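PDB 4PEV: membrane lipoprotein family protein from Aeropyrum pernix, which binds adenosine and probably serves as the solute-binding lipoprotein of an ABC transporter for nucleosides. Local coordinates for residues Glu127-Ala130 with Pro131-Glu135; Ile195-Leu198 with Trp199-His202; Leu235-Thr238 with Thr239-Met243; Ala304-Thr307 with Ala308-Val312; Ser367-Glu370 with Lys371-Asn375. All coordinates share one frame; numbering follows the deposited sequence.

Interaction 1. Residues Glu127-Ala130 with Pro131-Glu135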
# COMPACT_ATOMS: atom_id res chain seq x y z
N GLU C 127 -0.65 -15.34 -16.98
CA GLU C 127 -0.77 -15.11 -18.43
C GLU C 127 -0.59 -16.41 -19.21
O GLU C 127 -1.23 -16.63 -20.23
CB GLU C 127 0.24 -14.03 -18.90
CG GLU C 127 -0.21 -12.58 -18.66
CD GLU C 127 0.90 -11.52 -18.82
OE1 GLU C 127 0.58 -10.33 -18.66
OE2 GLU C 127 2.08 -11.85 -19.09
N LYS C 128 0.29 -17.27 -18.70
CA LYS C 128 0.57 -18.59 -19.27
C LYS C 128 -0.45 -19.66 -18.87
O LYS C 128 -0.86 -20.46 -19.71
CB LYS C 128 1.96 -19.04 -18.81
CG LYS C 128 3.07 -18.10 -19.26
CD LYS C 128 4.43 -18.54 -18.76
CE LYS C 128 5.54 -18.10 -19.71
NZ LYS C 128 6.71 -17.62 -18.93
N VAL C 129 -0.84 -19.67 -17.59
CA VAL C 129 -1.65 -20.76 -17.03
C VAL C 129 -3.15 -20.63 -17.34
O VAL C 129 -3.81 -21.64 -17.66
CB VAL C 129 -1.44 -20.87 -15.51
CG1 VAL C 129 -2.44 -21.83 -14.89
CG2 VAL C 129 -0.02 -21.32 -15.19
N ALA C 130 -3.67 -19.41 -17.22
CA ALA C 130 -5.09 -19.14 -17.40
C ALA C 130 -5.68 -19.70 -18.68
O ALA C 130 -6.77 -20.28 -18.63
CB ALA C 130 -5.35 -17.65 -17.33
N PRO C 131 -5.01 -19.53 -19.84
CA PRO C 131 -5.63 -20.09 -21.06
C PRO C 131 -5.67 -21.64 -21.11
O PRO C 131 -6.60 -22.17 -21.68
CB PRO C 131 -4.79 -19.50 -22.20
CG PRO C 131 -3.48 -19.17 -21.57
CD PRO C 131 -3.82 -18.72 -20.18
N ARG C 132 -4.69 -22.33 -20.51
CA ARG C 132 -4.77 -23.80 -20.34
C ARG C 132 -5.95 -24.34 -19.51
O ARG C 132 -6.30 -25.50 -19.65
CB ARG C 132 -3.51 -24.34 -19.67
CG ARG C 132 -2.22 -24.09 -20.41
CD ARG C 132 -1.11 -24.89 -19.75
NE ARG C 132 0.08 -24.09 -19.55
CZ ARG C 132 1.06 -24.37 -18.68
NH1 ARG C 132 1.00 -25.45 -17.91
NH2 ARG C 132 2.10 -23.55 -18.58
N TYR C 133 -6.54 -23.55 -18.60
CA TYR C 133 -7.67 -24.03 -17.78
C TYR C 133 -8.83 -23.06 -17.86
O TYR C 133 -9.14 -22.38 -16.88
CB TYR C 133 -7.26 -24.21 -16.32
CG TYR C 133 -6.06 -25.11 -16.14
CD1 TYR C 133 -6.22 -26.47 -16.02
CD2 TYR C 133 -4.79 -24.59 -16.07
CE1 TYR C 133 -5.13 -27.30 -15.86
CE2 TYR C 133 -3.69 -25.41 -15.90
CZ TYR C 133 -3.88 -26.77 -15.79
OH TYR C 133 -2.81 -27.60 -15.63
N PRO C 134 -9.50 -22.98 -19.02
CA PRO C 134 -10.41 -21.85 -19.23
C PRO C 134 -11.65 -21.86 -18.33
O PRO C 134 -12.34 -20.84 -18.22
CB PRO C 134 -10.81 -21.98 -20.72
CG PRO C 134 -9.97 -23.07 -21.29
CD PRO C 134 -9.48 -23.91 -20.16
N GLU C 135 -11.93 -23.01 -17.71
CA GLU C 135 -13.07 -23.15 -16.81
C GLU C 135 -12.69 -22.95 -15.32
O GLU C 135 -13.55 -22.96 -14.45
CB GLU C 135 -13.73 -24.52 -17.04
CG GLU C 135 -14.44 -24.61 -18.40
CD GLU C 135 -15.11 -25.97 -18.64
OE1 GLU C 135 -15.27 -26.77 -17.68
OE2 GLU C 135 -15.48 -26.24 -19.81

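Interaction 2. Residues Ile195-Leu198 with Trp199-His202. With ADN (adenosine), chain F.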
# COMPACT_ATOMS: atom_id res chain seq x y z
N ILE C 195 8.67 -2.63 -9.19
CA ILE C 195 7.60 -3.19 -10.00
C ILE C 195 6.48 -2.17 -10.18
O ILE C 195 6.44 -1.19 -9.43
CB ILE C 195 7.06 -4.46 -9.34
CG1 ILE C 195 6.64 -4.20 -7.88
CG2 ILE C 195 8.12 -5.54 -9.36
CD1 ILE C 195 5.68 -5.24 -7.35
N PRO C 196 5.58 -2.39 -11.17
CA PRO C 196 4.56 -1.41 -11.56
C PRO C 196 3.73 -0.76 -10.47
O PRO C 196 3.56 0.45 -10.52
CB PRO C 196 3.67 -2.19 -12.53
CG PRO C 196 4.64 -3.08 -13.22
CD PRO C 196 5.60 -3.52 -12.13
N PRO C 197 3.23 -1.53 -9.49
CA PRO C 197 2.42 -0.85 -8.46
C PRO C 197 3.25 0.17 -7.71
O PRO C 197 2.77 1.28 -7.44
CB PRO C 197 2.00 -1.97 -7.53
CG PRO C 197 2.21 -3.24 -8.31
CD PRO C 197 3.36 -2.97 -9.23
N LEU C 198 4.49 -0.18 -7.40
CA LEU C 198 5.38 0.76 -6.72
C LEU C 198 5.80 1.93 -7.60
O LEU C 198 6.12 3.01 -7.08
CB LEU C 198 6.60 0.05 -6.13
CG LEU C 198 6.31 -0.44 -4.71
CD1 LEU C 198 5.16 -1.43 -4.64
CD2 LEU C 198 7.55 -1.07 -4.11
N TRP C 199 5.79 1.74 -8.93
CA TRP C 199 5.98 2.87 -9.83
C TRP C 199 4.88 3.89 -9.54
O TRP C 199 5.14 5.08 -9.40
CB TRP C 199 5.91 2.47 -11.29
CG TRP C 199 6.91 1.46 -11.74
CD1 TRP C 199 8.01 1.03 -11.06
CD2 TRP C 199 6.92 0.78 -13.00
NE1 TRP C 199 8.70 0.09 -11.81
CE2 TRP C 199 8.05 -0.07 -13.01
CE3 TRP C 199 6.07 0.80 -14.12
CZ2 TRP C 199 8.35 -0.91 -14.10
CZ3 TRP C 199 6.37 -0.03 -15.21
CH2 TRP C 199 7.50 -0.88 -15.18
N ARG C 200 3.65 3.40 -9.43
CA ARG C 200 2.52 4.28 -9.18
C ARG C 200 2.60 4.98 -7.82
O ARG C 200 2.25 6.17 -7.72
CB ARG C 200 1.20 3.51 -9.30
CG ARG C 200 0.98 2.98 -10.70
CD ARG C 200 -0.46 2.58 -10.98
NE ARG C 200 -0.76 1.21 -10.57
CZ ARG C 200 -0.27 0.14 -11.17
NH1 ARG C 200 0.56 0.26 -12.20
NH2 ARG C 200 -0.60 -1.07 -10.72
N PHE C 201 3.05 4.26 -6.79
CA PHE C 201 3.29 4.86 -5.48
C PHE C 201 4.32 5.97 -5.64
O PHE C 201 4.06 7.10 -5.27
CB PHE C 201 3.80 3.84 -4.43
CG PHE C 201 2.71 3.03 -3.77
CD1 PHE C 201 1.88 3.60 -2.82
CD2 PHE C 201 2.53 1.68 -4.09
CE1 PHE C 201 0.89 2.84 -2.20
CE2 PHE C 201 1.54 0.93 -3.48
CZ PHE C 201 0.72 1.51 -2.53
N HIS C 202 5.48 5.62 -6.20
CA HIS C 202 6.58 6.56 -6.34
C HIS C 202 6.10 7.82 -7.03
O HIS C 202 6.18 8.91 -6.47
CB HIS C 202 7.74 5.95 -7.11
CG HIS C 202 8.97 6.81 -7.12
ND1 HIS C 202 10.12 6.44 -7.78
CD2 HIS C 202 9.23 8.00 -6.54
CE1 HIS C 202 11.05 7.38 -7.60
NE2 HIS C 202 10.53 8.34 -6.86
O5' ADN F . 3.50 -2.44 1.13
C5' ADN F . 3.47 -1.53 0.02
C4' ADN F . 3.02 -2.13 -1.31
O4' ADN F . 3.94 -3.10 -1.80
C3' ADN F . 1.67 -2.85 -1.34
O3' ADN F . 0.57 -1.94 -1.42
C2' ADN F . 1.81 -3.75 -2.56
O2' ADN F . 1.53 -3.07 -3.80
C1' ADN F . 3.27 -4.13 -2.52
N9 ADN F . 3.47 -5.40 -1.80
C8 ADN F . 3.51 -5.60 -0.47
N7 ADN F . 3.73 -6.90 -0.16
C5 ADN F . 3.83 -7.56 -1.34
C6 ADN F . 4.05 -8.95 -1.78
N6 ADN F . 4.21 -9.93 -0.87
N1 ADN F . 4.08 -9.21 -3.11
C2 ADN F . 3.91 -8.25 -4.04
N3 ADN F . 3.70 -6.96 -3.71
C4 ADN F . 3.65 -6.57 -2.41

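Interaction 3. Residues Leu235-Thr238 with Thr239-Met243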
# COMPACT_ATOMS: atom_id res chain seq x y z
N LEU C 235 16.73 -5.52 6.49
CA LEU C 235 17.14 -4.65 5.39
C LEU C 235 16.32 -3.36 5.39
O LEU C 235 16.82 -2.30 5.04
CB LEU C 235 16.98 -5.40 4.05
CG LEU C 235 17.30 -4.64 2.76
CD1 LEU C 235 18.72 -4.09 2.79
CD2 LEU C 235 17.07 -5.53 1.55
N GLY C 236 15.05 -3.46 5.76
CA GLY C 236 14.20 -2.29 5.93
C GLY C 236 14.72 -1.33 6.99
O GLY C 236 14.66 -0.12 6.81
N LYS C 237 15.23 -1.88 8.09
CA LYS C 237 15.78 -1.07 9.18
C LYS C 237 17.10 -0.41 8.80
O LYS C 237 17.27 0.78 9.03
CB LYS C 237 15.96 -1.91 10.45
CG LYS C 237 16.21 -1.07 11.70
CD LYS C 237 16.61 -1.89 12.94
CE LYS C 237 15.50 -2.86 13.36
NZ LYS C 237 15.32 -2.88 14.85
N THR C 238 18.04 -1.15 8.20
CA THR C 238 19.33 -0.56 7.82
C THR C 238 19.14 0.52 6.77
O THR C 238 19.79 1.56 6.82
CB THR C 238 20.36 -1.58 7.26
OG1 THR C 238 19.83 -2.21 6.09
CG2 THR C 238 20.70 -2.62 8.29
N THR C 239 18.26 0.27 5.81
CA THR C 239 17.97 1.29 4.80
C THR C 239 17.54 2.59 5.47
O THR C 239 18.07 3.65 5.15
CB THR C 239 16.86 0.85 3.82
OG1 THR C 239 17.20 -0.41 3.25
CG2 THR C 239 16.68 1.90 2.71
N ALA C 240 16.60 2.48 6.42
CA ALA C 240 16.06 3.63 7.15
C ALA C 240 17.11 4.34 7.98
O ALA C 240 17.10 5.56 8.04
CB ALA C 240 14.90 3.21 8.03
N GLU C 241 18.00 3.59 8.63
CA GLU C 241 19.06 4.20 9.45
C GLU C 241 20.03 5.04 8.63
O GLU C 241 20.49 6.08 9.10
CB GLU C 241 19.86 3.13 10.17
CG GLU C 241 19.16 2.51 11.36
CD GLU C 241 19.82 1.21 11.80
OE1 GLU C 241 20.86 0.80 11.21
OE2 GLU C 241 19.29 0.58 12.74
N GLN C 242 20.36 4.56 7.44
CA GLN C 242 21.15 5.34 6.49
C GLN C 242 20.43 6.63 6.17
O GLN C 242 21.02 7.70 6.30
CB GLN C 242 21.42 4.57 5.20
CG GLN C 242 22.89 4.21 5.02
CD GLN C 242 23.09 2.94 4.21
OE1 GLN C 242 23.76 2.94 3.18
NE2 GLN C 242 22.51 1.84 4.69
N MSE C 243 19.16 6.51 5.79
CA MSE C 243 18.34 7.68 5.43
C MSE C 243 18.22 8.72 6.51
O MSE C 243 18.19 9.91 6.23
CB MSE C 243 16.96 7.20 5.01
CG MSE C 243 16.93 7.00 3.51
SE MSE C 243 15.58 5.66 3.01
CE MSE C 243 13.91 6.71 3.10

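Interaction 4. Residues Ala304-Thr307 with Ala308-Val312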
# COMPACT_ATOMS: atom_id res chain seq x y z
N ALA C 304 -11.27 -6.16 -2.36
CA ALA C 304 -11.03 -6.89 -3.61
C ALA C 304 -11.31 -8.37 -3.42
O ALA C 304 -12.22 -8.92 -4.05
CB ALA C 304 -9.60 -6.69 -4.10
N VAL C 305 -10.55 -8.99 -2.51
CA VAL C 305 -10.63 -10.43 -2.25
C VAL C 305 -12.05 -10.83 -1.89
O VAL C 305 -12.56 -11.83 -2.40
CB VAL C 305 -9.71 -10.87 -1.09
CG1 VAL C 305 -10.01 -12.30 -0.65
CG2 VAL C 305 -8.25 -10.75 -1.49
N TYR C 306 -12.68 -10.06 -1.01
CA TYR C 306 -14.04 -10.35 -0.56
C TYR C 306 -15.08 -10.21 -1.70
O TYR C 306 -16.00 -11.03 -1.81
CB TYR C 306 -14.43 -9.43 0.62
CG TYR C 306 -15.83 -9.69 1.10
CD1 TYR C 306 -16.08 -10.71 2.00
CD2 TYR C 306 -16.91 -8.97 0.61
CE1 TYR C 306 -17.36 -10.98 2.43
CE2 TYR C 306 -18.20 -9.25 1.02
CZ TYR C 306 -18.41 -10.25 1.94
OH TYR C 306 -19.67 -10.56 2.38
N THR C 307 -14.94 -9.18 -2.52
CA THR C 307 -15.81 -8.98 -3.67
C THR C 307 -15.64 -10.11 -4.68
O THR C 307 -16.61 -10.70 -5.13
CB THR C 307 -15.53 -7.61 -4.33
OG1 THR C 307 -15.95 -6.57 -3.43
CG2 THR C 307 -16.25 -7.46 -5.65
N ALA C 308 -14.41 -10.44 -5.02
CA ALA C 308 -14.16 -11.55 -5.96
C ALA C 308 -14.73 -12.90 -5.50
O ALA C 308 -15.15 -13.72 -6.31
CB ALA C 308 -12.67 -11.67 -6.24
N ILE C 309 -14.70 -13.14 -4.19
CA ILE C 309 -15.24 -14.37 -3.62
C ILE C 309 -16.76 -14.35 -3.58
O ILE C 309 -17.40 -15.37 -3.83
CB ILE C 309 -14.71 -14.60 -2.20
CG1 ILE C 309 -13.21 -14.87 -2.26
CG2 ILE C 309 -15.40 -15.77 -1.55
CD1 ILE C 309 -12.52 -14.79 -0.93
N LYS C 310 -17.33 -13.19 -3.26
CA LYS C 310 -18.79 -13.04 -3.23
C LYS C 310 -19.36 -13.24 -4.63
O LYS C 310 -20.24 -14.07 -4.83
CB LYS C 310 -19.18 -11.68 -2.69
CG LYS C 310 -20.60 -11.63 -2.18
CD LYS C 310 -21.01 -10.22 -1.80
CE LYS C 310 -22.29 -10.24 -0.98
NZ LYS C 310 -22.98 -8.93 -1.10
N ASP C 311 -18.83 -12.50 -5.60
CA ASP C 311 -19.20 -12.68 -7.00
C ASP C 311 -19.31 -14.17 -7.35
O ASP C 311 -20.33 -14.61 -7.88
CB ASP C 311 -18.21 -11.98 -7.95
CG ASP C 311 -18.44 -10.46 -8.07
OD1 ASP C 311 -19.20 -9.87 -7.27
OD2 ASP C 311 -17.85 -9.84 -8.98
N VAL C 312 -18.30 -14.97 -7.01
CA VAL C 312 -18.37 -16.40 -7.32
C VAL C 312 -19.49 -17.09 -6.56
O VAL C 312 -20.21 -17.90 -7.14
CB VAL C 312 -17.05 -17.14 -7.02
CG1 VAL C 312 -17.22 -18.65 -7.17
CG2 VAL C 312 -15.96 -16.64 -7.95

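Interaction 5. Residues Ser367-Glu370 with Lys371-Asn375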
# COMPACT_ATOMS: atom_id res chain seq x y z
N SER C 367 -3.58 13.37 18.63
CA SER C 367 -2.78 14.33 19.35
C SER C 367 -1.65 14.82 18.45
O SER C 367 -1.42 16.01 18.36
CB SER C 367 -2.21 13.70 20.62
OG SER C 367 -1.54 14.64 21.41
N GLN C 368 -0.98 13.89 17.78
CA GLN C 368 0.20 14.20 16.93
C GLN C 368 -0.13 14.85 15.58
O GLN C 368 0.66 15.61 15.04
CB GLN C 368 1.01 12.92 16.67
CG GLN C 368 1.53 12.24 17.93
CD GLN C 368 2.84 12.83 18.42
OE1 GLN C 368 2.89 13.92 18.97
NE2 GLN C 368 3.91 12.11 18.20
N ARG C 369 -1.30 14.53 15.05
CA ARG C 369 -1.81 15.18 13.85
C ARG C 369 -2.20 16.64 14.11
O ARG C 369 -2.08 17.48 13.22
CB ARG C 369 -3.02 14.43 13.34
CG ARG C 369 -2.70 13.02 12.85
CD ARG C 369 -3.90 12.41 12.15
NE ARG C 369 -3.68 11.02 11.78
CZ ARG C 369 -4.57 10.26 11.15
NH1 ARG C 369 -5.76 10.76 10.82
NH2 ARG C 369 -4.28 8.99 10.86
N GLU C 370 -2.72 16.94 15.31
CA GLU C 370 -2.91 18.33 15.75
C GLU C 370 -1.57 19.06 15.83
O GLU C 370 -1.48 20.21 15.44
CB GLU C 370 -3.61 18.40 17.12
CG GLU C 370 -5.11 18.10 17.11
CD GLU C 370 -5.66 17.63 18.47
OE1 GLU C 370 -4.88 17.54 19.45
OE2 GLU C 370 -6.88 17.33 18.57
N LYS C 371 -0.53 18.38 16.31
CA LYS C 371 0.78 19.00 16.53
C LYS C 371 1.63 19.17 15.29
O LYS C 371 2.42 20.12 15.22
CB LYS C 371 1.60 18.19 17.51
CG LYS C 371 1.25 18.39 18.97
CD LYS C 371 2.28 17.69 19.86
CE LYS C 371 2.33 18.26 21.27
NZ LYS C 371 1.27 17.68 22.15
N TRP C 372 1.53 18.24 14.33
CA TRP C 372 2.51 18.18 13.23
C TRP C 372 1.96 18.21 11.82
O TRP C 372 2.73 18.12 10.86
CB TRP C 372 3.40 16.96 13.40
CG TRP C 372 4.24 17.02 14.61
CD1 TRP C 372 4.02 16.37 15.77
CD2 TRP C 372 5.43 17.79 14.79
NE1 TRP C 372 5.01 16.67 16.68
CE2 TRP C 372 5.89 17.54 16.10
CE3 TRP C 372 6.16 18.65 13.97
CZ2 TRP C 372 7.05 18.13 16.62
CZ3 TRP C 372 7.31 19.25 14.49
CH2 TRP C 372 7.74 18.98 15.81
N ILE C 373 0.65 18.34 11.66
CA ILE C 373 0.08 18.51 10.33
C ILE C 373 -0.71 19.82 10.33
O ILE C 373 -1.76 19.90 10.94
CB ILE C 373 -0.80 17.30 9.92
CG1 ILE C 373 -0.08 15.96 10.20
CG2 ILE C 373 -1.18 17.40 8.44
CD1 ILE C 373 -0.73 14.72 9.59
N SER C 374 -0.18 20.83 9.65
CA SER C 374 -0.84 22.14 9.56
C SER C 374 -2.17 22.05 8.80
O SER C 374 -2.44 21.07 8.09
CB SER C 374 0.08 23.15 8.86
OG SER C 374 0.16 22.90 7.46
N ASN C 375 -3.00 23.09 8.96
CA ASN C 375 -4.28 23.19 8.25
C ASN C 375 -4.10 23.37 6.74
O ASN C 375 -4.99 23.02 5.97
CB ASN C 375 -5.12 24.33 8.82
CG ASN C 375 -5.66 24.01 10.20
OD1 ASN C 375 -5.85 22.85 10.57
ND2 ASN C 375 -5.91 25.05 10.98

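Interaction 1. Residues Glu127-Ala130 with Pro131-Glu135
V129 swings CG1 to the side opposite its backbone N (chi1 170°), while Y133 sets its ring opposite its own carbonyl carbon (chi1 -55°); together these choices lay V129 CG1 against Y133 CD2 at 3.8 Å, one turn further along the chain. The two side chains meet at a slant, and the V129 carbonyl comes up to the same half of the ring. Beneath them the helix is losing its regular bonding. P131 has no N-H to give, and its ring fills the place of the missing bond: P131 CD lies 3.3 Å from E127 O, and P131 CG lies 3.5 Å from K128 O. The next turn is gathered by Y133 N, which donates to A130 O at 3.3 Å from above the carbonyl plane and weakly to V129 O; N151 also bonds the A130 carbonyl. R132 bends at chi3, and its guanidinium makes salt bridges to E100 and D104 on helix 99-108. The case illustrates how a proline can kink the last turn of a helix while the side chains keep it attached to its neighbours. This is the C-terminal end of the helix in the beta-alpha-beta unit formed by strand 114-118, helix 123-132 and strand 137-141.

Interaction 2. Residues Ile195-Leu198 with Trp199-His202
P196 and W199 meet in the first turn of helix 196-214, the helical part of a beta-alpha-beta unit with strands 186-191 and 222-226, whose opening residues also line the adenosine pocket. The W199 side chain leaves opposite its carbonyl carbon (chi1 -60°), and its second torsion (chi2 -12°) brings one indole face over the start of the helix. P196 CA sits over that face as a CH-pi contact, 3.8 Å from the centroid of the W199 five-membered ring, and the I195 carbonyl lies over the same face. Further out, P196 CG reaches W199 CZ3 at 4.0 Å, the pyrrolidine and the indole lying side by side. D194 takes the bond from the indole NE1, while the rings of Y404 and H401 pack on W199 from the C-terminal region. A leucine here would probably leave D194 without its indole donor and take from P196 the ring face it packs on. R200 bends at chi3 (-86°) and folds its guanidinium over P197 CA, with NE held by E159 in a salt bridge. F201 meets L198 CA at its ring edge. With the two prolines starting the helix, the N-cap residue I195 accepts the bond from W199 N through its carbonyl. On the pocket side the contacts to the nucleoside are to the ribose: P197 CB comes near O2', F201 CZ lies 3.6 Å from adenosine O3', and L198 CD1 lies 3.5 Å from adenosine O4'.

Interaction 3. Residues Leu235-Thr238 with Thr239-Met243
E241 and Q242 supply the flat groups, and both reach back one turn, E241 with both carboxylate oxygens, Q242 with NE2. The carboxylate of E241 rests beside the aliphatic part of K237, OE2 lying 3.6 Å from K237 CG, while OE1 comes near the CA of T238. K237 NZ stays 5.7 Å from E241 OE2, too far for a salt bridge; its long, weak ion pair is with E268. The amide of Q242 brings NE2 to T238 O at 3.5 Å, a weak hydrogen bond added to the one that Q242 N already makes to that oxygen. The polar focus of the turn is the carbonyl of L235, gripped by three donors. T239 N provides the regular helical bond at 3.0 Å. T239 OG1, placed beside its own backbone N (chi1 -54°), gives a second bond to L235 O. The third comes from T238, whose hydroxyl stands between backbone N and carbonyl carbon (chi1 60°), so that OG1 reaches L235 O at 3.2 Å from above the carbonyl plane. A240 meanwhile packs on helix 258-271 and strand 248-254. Such hydroxyl-to-carbonyl bonds within a turn are a familiar way for threonine to satisfy itself in a helix. Here they belong to helix 233-245, the connection between the parallel strands 222-226 and 248-254 in the alpha/beta fold of a periplasmic-binding-protein domain.

Interaction 4. Residues Ala304-Thr307 with Ala308-Val312
T307, A308 and Y306 bury the most surface here, and each does so in its own way. T307 lies side by side with D311, one turn on: its methyl CG2, set opposite the backbone N, comes 4.1 Å from D311 OD1, while its hydroxyl, beside the backbone N (chi1 -68°), bonds the carbonyl of V303. The T307 carbonyl accepts from D311 N at 2.9 Å. A308 brings only a methyl group, its CB 3.5 Å from A304 O, and A308 N donates to A304 O at 2.8 Å in a nearly straight bond (176°). Y306 extends its ring opposite the backbone N (chi1 180°), and the aliphatic run of K310 slants past it, CD lying 4.1 Å from Y306 CE2. Alongside, V305 CG1 packs on I309 CD1 at 3.5 Å. The carboxylate of D311 is bound beyond the turn, OD1 forming a salt bridge with R316. An alanine here would probably leave R316 without its anionic mate and the T307 methyl with less beside it. These roles place helix 301-313 among its neighbours: Y306 reaches helix 69-84, with R79 making a cation-pi contact to its ring, A304 and A308 sit against strands 137-141 and 152-157, and V305 and I309 pack on strand 114-118.

Interaction 5. Residues Ser367-Glu370 with Lys371-Asn375
K371 runs back along the last turn of helix 358-372 and can be followed atom by atom. CB lies 3.7 Å from Q368 O. CG, set opposite the carbonyl carbon (chi1 -79°), passes S367 O at 3.6 Å, and CD is 3.9 Å from Q368 OE1. At CE the chain turns (chi4 83°), which leaves NZ 4.2 Å from S367 OG, near but without a bond; the carboxylate of E370 is more distant still. Q368 in turn bends at chi2, so that its amide stands almost perpendicular to the indole of W372 (89° between planes), with OE1 4.2 Å from W372 NE1. The amide nitrogen of Q368 is bonded to the carbonyl of Q291. The Q368 carbonyl lies at the edge of the W372 ring, near its plane, and also takes the bond from W372 N at 2.9 Å. As the backbone leaves the helix, I373 N donates to R369 O at 3.3 Å from above the carbonyl plane. I373 and R369 lie alongside each other, and the guanidinium of R369 is tied to E286 and to the carbonyls of I294 and S334. Beyond the turn S374 caps the start of helix 375-389. The helix end rests on two elements: Q368, R369 and I373 touch strand 293-299, and W372 and I373 also touch helix 159-181.

How the interactions relate
All five contacts join residues a turn apart, yet their place in the fold sets their chemistry. Interactions 2 and 4 are buried, the former beside the adenosine pocket, the latter against the sheet of the other lobe; aromatic, proline and aliphatic contacts prevail there. Interactions 1, 3 and 5 are partly buried: 1 and 5 lie at the last turns of helices, 1 with a proline kink and a weak bond, and in both an arginine reaches neighbouring elements, while 3 is a mid-helix turn rich in hydroxyl bonds. Interactions 1 and 4 pack on strands of the same sheet, 137-141 being shared; interactions 2 and 3 share strands 222-226 and 248-254 of the second sheet, and interaction 5 touches its strand 293-299.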